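Local structure of putative membrane protein mmpL11 (Mycobacterium tuberculosis, 4Y0L) at residues P1-D9 against A80-G88; I29-P40 against G48-L56. The protein is a mycobacterial membrane protein of the RND family that probably exports lipids for the cell envelope, represented here by a periplasmic domain. All coordinates share one frame; numbering follows the deposited sequence.

Contact 1: P1-D9 against A80-G88; sequences PVQVLVRFD and AGAAQVDVG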
# COMPACT_ATOMS: atom_id res chain seq x y z
N PRO A 1 -9.56 2.89 -10.07
CA PRO A 1 -9.01 2.78 -8.72
C PRO A 1 -7.89 1.74 -8.62
O PRO A 1 -8.16 0.54 -8.66
CB PRO A 1 -10.23 2.36 -7.88
CG PRO A 1 -11.39 2.93 -8.62
CD PRO A 1 -11.03 2.86 -10.08
N VAL A 2 -6.65 2.20 -8.50
CA VAL A 2 -5.51 1.31 -8.41
C VAL A 2 -5.45 0.66 -7.02
O VAL A 2 -5.58 1.35 -6.01
CB VAL A 2 -4.18 2.06 -8.68
CG1 VAL A 2 -3.00 1.10 -8.66
CG2 VAL A 2 -4.25 2.78 -10.02
N GLN A 3 -5.25 -0.65 -7.00
CA GLN A 3 -5.20 -1.42 -5.76
C GLN A 3 -3.77 -1.78 -5.38
O GLN A 3 -2.99 -2.21 -6.22
CB GLN A 3 -6.04 -2.69 -5.88
CG GLN A 3 -7.52 -2.46 -6.05
CD GLN A 3 -8.27 -3.74 -6.36
OE1 GLN A 3 -8.19 -4.28 -7.47
NE2 GLN A 3 -9.00 -4.26 -5.37
N VAL A 4 -3.45 -1.62 -4.09
CA VAL A 4 -2.15 -2.01 -3.56
C VAL A 4 -2.34 -2.86 -2.30
O VAL A 4 -3.01 -2.44 -1.36
CB VAL A 4 -1.27 -0.79 -3.23
CG1 VAL A 4 0.06 -1.22 -2.61
CG2 VAL A 4 -1.01 0.03 -4.49
N LEU A 5 -1.74 -4.05 -2.31
CA LEU A 5 -1.88 -5.00 -1.21
C LEU A 5 -0.56 -5.14 -0.45
O LEU A 5 0.48 -5.39 -1.05
CB LEU A 5 -2.33 -6.36 -1.74
CG LEU A 5 -2.75 -7.38 -0.68
CD1 LEU A 5 -4.12 -7.04 -0.11
CD2 LEU A 5 -2.75 -8.78 -1.27
N VAL A 6 -0.63 -4.99 0.87
CA VAL A 6 0.56 -5.10 1.72
C VAL A 6 0.42 -6.26 2.69
O VAL A 6 -0.51 -6.30 3.50
CB VAL A 6 0.80 -3.80 2.52
CG1 VAL A 6 2.17 -3.83 3.17
CG2 VAL A 6 0.67 -2.58 1.62
N ARG A 7 1.35 -7.21 2.62
CA ARG A 7 1.34 -8.38 3.50
C ARG A 7 2.51 -8.33 4.46
O ARG A 7 3.63 -7.97 4.08
CB ARG A 7 1.39 -9.68 2.69
CG ARG A 7 0.15 -9.95 1.86
CD ARG A 7 0.47 -10.02 0.38
NE ARG A 7 0.87 -11.36 -0.04
CZ ARG A 7 1.49 -11.64 -1.19
NH1 ARG A 7 1.81 -10.67 -2.03
NH2 ARG A 7 1.81 -12.89 -1.48
N PHE A 8 2.25 -8.70 5.71
CA PHE A 8 3.27 -8.76 6.75
C PHE A 8 3.49 -10.21 7.19
O PHE A 8 2.58 -11.03 7.14
CB PHE A 8 2.87 -7.90 7.95
CG PHE A 8 2.76 -6.44 7.63
CD1 PHE A 8 3.89 -5.64 7.62
CD2 PHE A 8 1.53 -5.87 7.34
CE1 PHE A 8 3.80 -4.29 7.33
CE2 PHE A 8 1.43 -4.53 7.04
CZ PHE A 8 2.57 -3.73 7.04
N ASP A 9 4.71 -10.50 7.62
CA ASP A 9 5.12 -11.86 7.95
C ASP A 9 4.82 -12.21 9.40
O ASP A 9 4.67 -13.39 9.74
CB ASP A 9 6.61 -12.05 7.67
CG ASP A 9 6.88 -13.16 6.67
OD1 ASP A 9 6.14 -14.17 6.66
OD2 ASP A 9 7.84 -13.03 5.88
N ALA A 80 8.34 -0.05 1.57
CA ALA A 80 7.70 -1.14 2.29
C ALA A 80 8.70 -1.92 3.14
O ALA A 80 8.34 -2.46 4.19
CB ALA A 80 7.01 -2.07 1.31
N GLY A 81 9.95 -1.98 2.70
CA GLY A 81 10.98 -2.69 3.43
C GLY A 81 10.77 -4.19 3.37
O GLY A 81 10.72 -4.77 2.29
N ALA A 82 10.64 -4.81 4.54
CA ALA A 82 10.51 -6.26 4.62
C ALA A 82 9.11 -6.73 4.24
O ALA A 82 8.91 -7.88 3.87
CB ALA A 82 10.87 -6.75 6.02
N ALA A 83 8.14 -5.82 4.34
CA ALA A 83 6.76 -6.16 4.00
C ALA A 83 6.63 -6.40 2.50
O ALA A 83 7.36 -5.82 1.70
CB ALA A 83 5.81 -5.05 4.44
N GLN A 84 5.70 -7.27 2.13
CA GLN A 84 5.47 -7.62 0.73
C GLN A 84 4.41 -6.69 0.13
O GLN A 84 3.36 -6.48 0.73
CB GLN A 84 5.03 -9.08 0.61
CG GLN A 84 5.23 -9.69 -0.76
CD GLN A 84 4.96 -11.18 -0.78
OE1 GLN A 84 4.62 -11.77 0.25
NE2 GLN A 84 5.11 -11.80 -1.95
N VAL A 85 4.71 -6.14 -1.05
CA VAL A 85 3.78 -5.24 -1.73
C VAL A 85 3.47 -5.76 -3.13
O VAL A 85 4.33 -6.32 -3.81
CB VAL A 85 4.36 -3.81 -1.84
CG1 VAL A 85 3.47 -2.91 -2.69
CG2 VAL A 85 4.52 -3.21 -0.46
N ASP A 86 2.22 -5.57 -3.56
CA ASP A 86 1.79 -5.95 -4.89
C ASP A 86 0.77 -4.94 -5.42
O ASP A 86 -0.17 -4.58 -4.72
CB ASP A 86 1.18 -7.35 -4.89
CG ASP A 86 2.22 -8.44 -4.70
OD1 ASP A 86 2.79 -8.90 -5.71
OD2 ASP A 86 2.46 -8.82 -3.53
N VAL A 87 0.99 -4.49 -6.65
CA VAL A 87 0.08 -3.55 -7.30
C VAL A 87 -0.80 -4.29 -8.31
O VAL A 87 -0.30 -5.03 -9.16
CB VAL A 87 0.84 -2.42 -8.02
CG1 VAL A 87 -0.13 -1.40 -8.60
CG2 VAL A 87 1.81 -1.74 -7.06
N GLY A 88 -2.11 -4.08 -8.22
CA GLY A 88 -3.04 -4.69 -9.15
C GLY A 88 -2.98 -4.05 -10.52
O GLY A 88 -3.33 -4.67 -11.52
O HOH W 1 1.32 -7.64 -1.59

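Contact 2: I29-P40 against G48-L56; sequences IAQAPNVVSVAP and GSALLSAVL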
# COMPACT_ATOMS: atom_id res chain seq x y z
N ILE A 29 2.06 6.56 -2.26
CA ILE A 29 1.03 6.34 -3.28
C ILE A 29 0.40 7.67 -3.68
O ILE A 29 0.15 7.92 -4.86
CB ILE A 29 -0.06 5.37 -2.77
CG1 ILE A 29 0.50 3.96 -2.66
CG2 ILE A 29 -1.27 5.36 -3.72
CD1 ILE A 29 -0.37 3.00 -1.87
N ALA A 30 0.13 8.52 -2.70
CA ALA A 30 -0.51 9.81 -2.94
C ALA A 30 0.37 10.72 -3.79
O ALA A 30 -0.12 11.69 -4.38
CB ALA A 30 -0.85 10.48 -1.62
N GLN A 31 1.66 10.41 -3.85
CA GLN A 31 2.61 11.19 -4.65
C GLN A 31 2.69 10.69 -6.09
O GLN A 31 3.29 11.34 -6.94
CB GLN A 31 3.99 11.16 -4.00
CG GLN A 31 4.18 12.18 -2.89
CD GLN A 31 5.45 11.95 -2.09
OE1 GLN A 31 6.10 10.91 -2.22
NE2 GLN A 31 5.81 12.92 -1.26
N ALA A 32 2.10 9.53 -6.35
CA ALA A 32 2.14 8.94 -7.68
C ALA A 32 1.44 9.83 -8.70
O ALA A 32 0.58 10.64 -8.34
CB ALA A 32 1.49 7.56 -7.66
N PRO A 33 1.82 9.70 -9.99
CA PRO A 33 1.20 10.53 -11.03
C PRO A 33 -0.31 10.32 -11.14
O PRO A 33 -0.79 9.20 -11.01
CB PRO A 33 1.90 10.06 -12.32
CG PRO A 33 2.50 8.73 -11.98
CD PRO A 33 2.85 8.81 -10.53
N ASN A 34 -1.04 11.41 -11.35
CA ASN A 34 -2.49 11.35 -11.57
C ASN A 34 -3.29 10.77 -10.40
O ASN A 34 -4.50 10.60 -10.50
CB ASN A 34 -2.78 10.54 -12.84
CG ASN A 34 -2.01 11.05 -14.05
OD1 ASN A 34 -1.71 12.24 -14.15
ND2 ASN A 34 -1.70 10.15 -14.98
N VAL A 35 -2.62 10.48 -9.29
CA VAL A 35 -3.30 10.05 -8.06
C VAL A 35 -3.79 11.29 -7.32
O VAL A 35 -3.07 12.28 -7.23
CB VAL A 35 -2.36 9.21 -7.16
CG1 VAL A 35 -2.84 9.18 -5.71
CG2 VAL A 35 -2.26 7.79 -7.69
N VAL A 36 -5.01 11.23 -6.79
CA VAL A 36 -5.58 12.38 -6.10
C VAL A 36 -6.15 12.00 -4.73
O VAL A 36 -6.12 12.80 -3.80
CB VAL A 36 -6.67 13.04 -6.98
CG1 VAL A 36 -7.77 12.06 -7.35
CG2 VAL A 36 -7.26 14.26 -6.28
N SER A 37 -6.65 10.77 -4.61
CA SER A 37 -7.16 10.28 -3.34
C SER A 37 -6.61 8.89 -3.03
O SER A 37 -6.56 8.02 -3.90
CB SER A 37 -8.69 10.23 -3.36
OG SER A 37 -9.15 9.68 -4.58
N VAL A 38 -6.17 8.72 -1.79
CA VAL A 38 -5.77 7.41 -1.29
C VAL A 38 -6.64 7.05 -0.09
O VAL A 38 -6.69 7.78 0.90
CB VAL A 38 -4.30 7.36 -0.86
CG1 VAL A 38 -3.88 5.93 -0.60
CG2 VAL A 38 -3.41 7.98 -1.93
N ALA A 39 -7.33 5.92 -0.19
CA ALA A 39 -8.18 5.43 0.89
C ALA A 39 -7.33 5.04 2.10
O ALA A 39 -6.16 4.67 1.94
CB ALA A 39 -9.00 4.25 0.42
N PRO A 40 -7.90 5.12 3.31
CA PRO A 40 -7.21 4.52 4.46
C PRO A 40 -7.11 3.01 4.26
O PRO A 40 -7.85 2.46 3.45
CB PRO A 40 -8.12 4.87 5.64
CG PRO A 40 -8.98 5.99 5.17
CD PRO A 40 -9.15 5.79 3.70
N GLY A 48 -4.33 -10.61 7.58
CA GLY A 48 -3.10 -11.04 6.94
C GLY A 48 -2.53 -9.95 6.05
O GLY A 48 -1.32 -9.89 5.83
N SER A 49 -3.41 -9.08 5.56
CA SER A 49 -3.00 -8.03 4.62
C SER A 49 -3.79 -6.74 4.81
O SER A 49 -4.78 -6.70 5.53
CB SER A 49 -3.18 -8.52 3.18
OG SER A 49 -4.53 -8.88 2.94
N ALA A 50 -3.32 -5.69 4.14
CA ALA A 50 -4.00 -4.40 4.13
C ALA A 50 -4.13 -3.90 2.70
O ALA A 50 -3.14 -3.81 1.97
CB ALA A 50 -3.25 -3.39 4.99
N LEU A 51 -5.35 -3.57 2.29
CA LEU A 51 -5.60 -3.05 0.96
C LEU A 51 -5.62 -1.52 0.97
O LEU A 51 -6.34 -0.90 1.74
CB LEU A 51 -6.94 -3.58 0.41
CG LEU A 51 -7.22 -3.23 -1.06
CD1 LEU A 51 -6.42 -4.12 -1.99
CD2 LEU A 51 -8.71 -3.32 -1.36
N LEU A 52 -4.80 -0.94 0.10
CA LEU A 52 -4.80 0.50 -0.13
C LEU A 52 -5.27 0.79 -1.55
O LEU A 52 -4.65 0.35 -2.51
CB LEU A 52 -3.40 1.09 0.11
CG LEU A 52 -2.91 1.07 1.56
CD1 LEU A 52 -1.41 1.29 1.63
CD2 LEU A 52 -3.64 2.12 2.39
N SER A 53 -6.38 1.52 -1.66
CA SER A 53 -6.97 1.83 -2.95
C SER A 53 -6.84 3.32 -3.28
O SER A 53 -7.30 4.18 -2.53
CB SER A 53 -8.45 1.42 -2.97
OG SER A 53 -9.22 2.26 -2.13
N ALA A 54 -6.21 3.60 -4.42
CA ALA A 54 -5.97 4.97 -4.86
C ALA A 54 -6.84 5.32 -6.06
O ALA A 54 -6.83 4.61 -7.07
CB ALA A 54 -4.51 5.17 -5.19
N VAL A 55 -7.57 6.42 -5.94
CA VAL A 55 -8.36 6.92 -7.05
C VAL A 55 -7.51 7.85 -7.92
O VAL A 55 -6.70 8.63 -7.41
CB VAL A 55 -9.61 7.66 -6.56
CG1 VAL A 55 -10.40 8.20 -7.74
CG2 VAL A 55 -10.49 6.73 -5.73
N LEU A 56 -7.71 7.74 -9.22
CA LEU A 56 -6.94 8.50 -10.20
C LEU A 56 -7.82 9.53 -10.89
O LEU A 56 -8.84 9.19 -11.48
CB LEU A 56 -6.33 7.56 -11.24
CG LEU A 56 -5.21 6.68 -10.69
CD1 LEU A 56 -4.81 5.61 -11.70
CD2 LEU A 56 -4.02 7.55 -10.33
O HOH W 2 -7.98 1.16 1.05

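Contact 1: P1-D9 against A80-G88
Val6 pairs with Val85 and Leu5 with Asp86 at the middle of an antiparallel ladder that joins strand 2-7 to strand 84-87. Leu5 and Asp86 form a hydrogen-bonded pair: Leu5 N reaches Asp86 O at 2.9 Å, and Asp86 N returns to Leu5 O at 3.1 Å. Arg7 and Gln84 repeat this double link two residues farther along, and Gly88 N closes the far end on Gln3 O. At the non-hydrogen-bonded pairs the strands still touch through CA-H...O contacts, such as Val6 CA to Gln84 O at 3.3 Å.

This is the pairing of the first and last strands of a βαββαβ, ferredoxin-like domain, the fold known from RND porter domains. The valines lie on the face turned to the two helices. Val4 and Val85 meet diagonally through their CG1 methyls at 3.8 Å, each branch lying anti to its own main-chain nitrogen; Val2 CG1 likewise meets Val87 CG1. Ile69 and Met72 of helix 66-80 pack against Val2 and Val87. At the loop end, Ala83 CB comes obliquely to Phe8 CE1 at 3.6 Å, and the Phe8 ring also stacks with His18.

The opposite face carries Leu5 beside a polar cluster of Arg7, Gln84 and Asp86. Arg7 bends at chi2 (119°) and again at chi3, which lays its guanidinium over the Gln84 amide, the planes 22° apart and OE1 above the centre of the group. Asp86 meets the guanidinium at its edge: NH1 forms a salt bridge to OD2, modelled at a short 2.5 Å, with the carboxylate turned 42° from the guanidinium plane.

Contact 2: I29-P40 against G48-L56
Ile29, at the end of helix 19-29, straddles two residues of strand 49-55: its CG2 branch sits on Ala54 CB at 3.6 Å, while CD1 reaches past it to Leu52 CD1 at 4.0 Å. Its chi1 of -70° turns CG2 anti to the backbone N and onto Ala54, and leaves CG1 to carry CD1 to Leu52. Leu52 is forked too; its other methyl, CD2, lies 3.6 Å from Ala39 O. Val38 CG2 and Val35 CG2 also approach Ala54 CB, more loosely.

On the other face Ala39 CB lies against Ser53 OG, whose hydroxyl is hydrogen-bonded to Arg42. Beneath these side chains Ala39 N hydrogen-bonds to Ser53 O at 2.9 Å. Strand 37-43 and its lead-in spend two residues, Val36 and Ser37, opposite the single Val55, a classic beta bulge: Val36 N hydrogen-bonds to Val55 O at 3.2 Å and Val55 N to Ser37 O at 2.8 Å. Farther along, water 2 stands between the strands, donating to Pro40 O and Leu51 O and accepting from Ser53 N, before Leu51 pairs with Arg42.

This hairpin borders the sheet. Arg26 of helix 19-29 hydrogen-bonds to Val38 O and Ala39 O, Met72 and Leu76 of helix 66-80 pack on Ile29, and strand 2-7 flanks strand 49-55.

How the contacts relate
Contacts 1 and 2 are two parts of one four-stranded antiparallel sheet, with centres about 11 Å apart. Strands 2-7 and 49-55 are its inner neighbours, and the seam between them carries probable hydrogen bonds, Val4 O to Leu52 N at 2.8 Å and Val2 N to Ala54 O, also at 2.8 Å. Contact 1 adds the border strand 84-87 and contact 2 the border strand 37-43. In sequence the hairpin of contact 2 falls between the two strands of contact 1, but in the sheet it lies beside them, next to strand 2-7. Both reach the same helix-covered layer: Ile29 touches Val4, while Met72 packs on Ile29, Val2 and Val87.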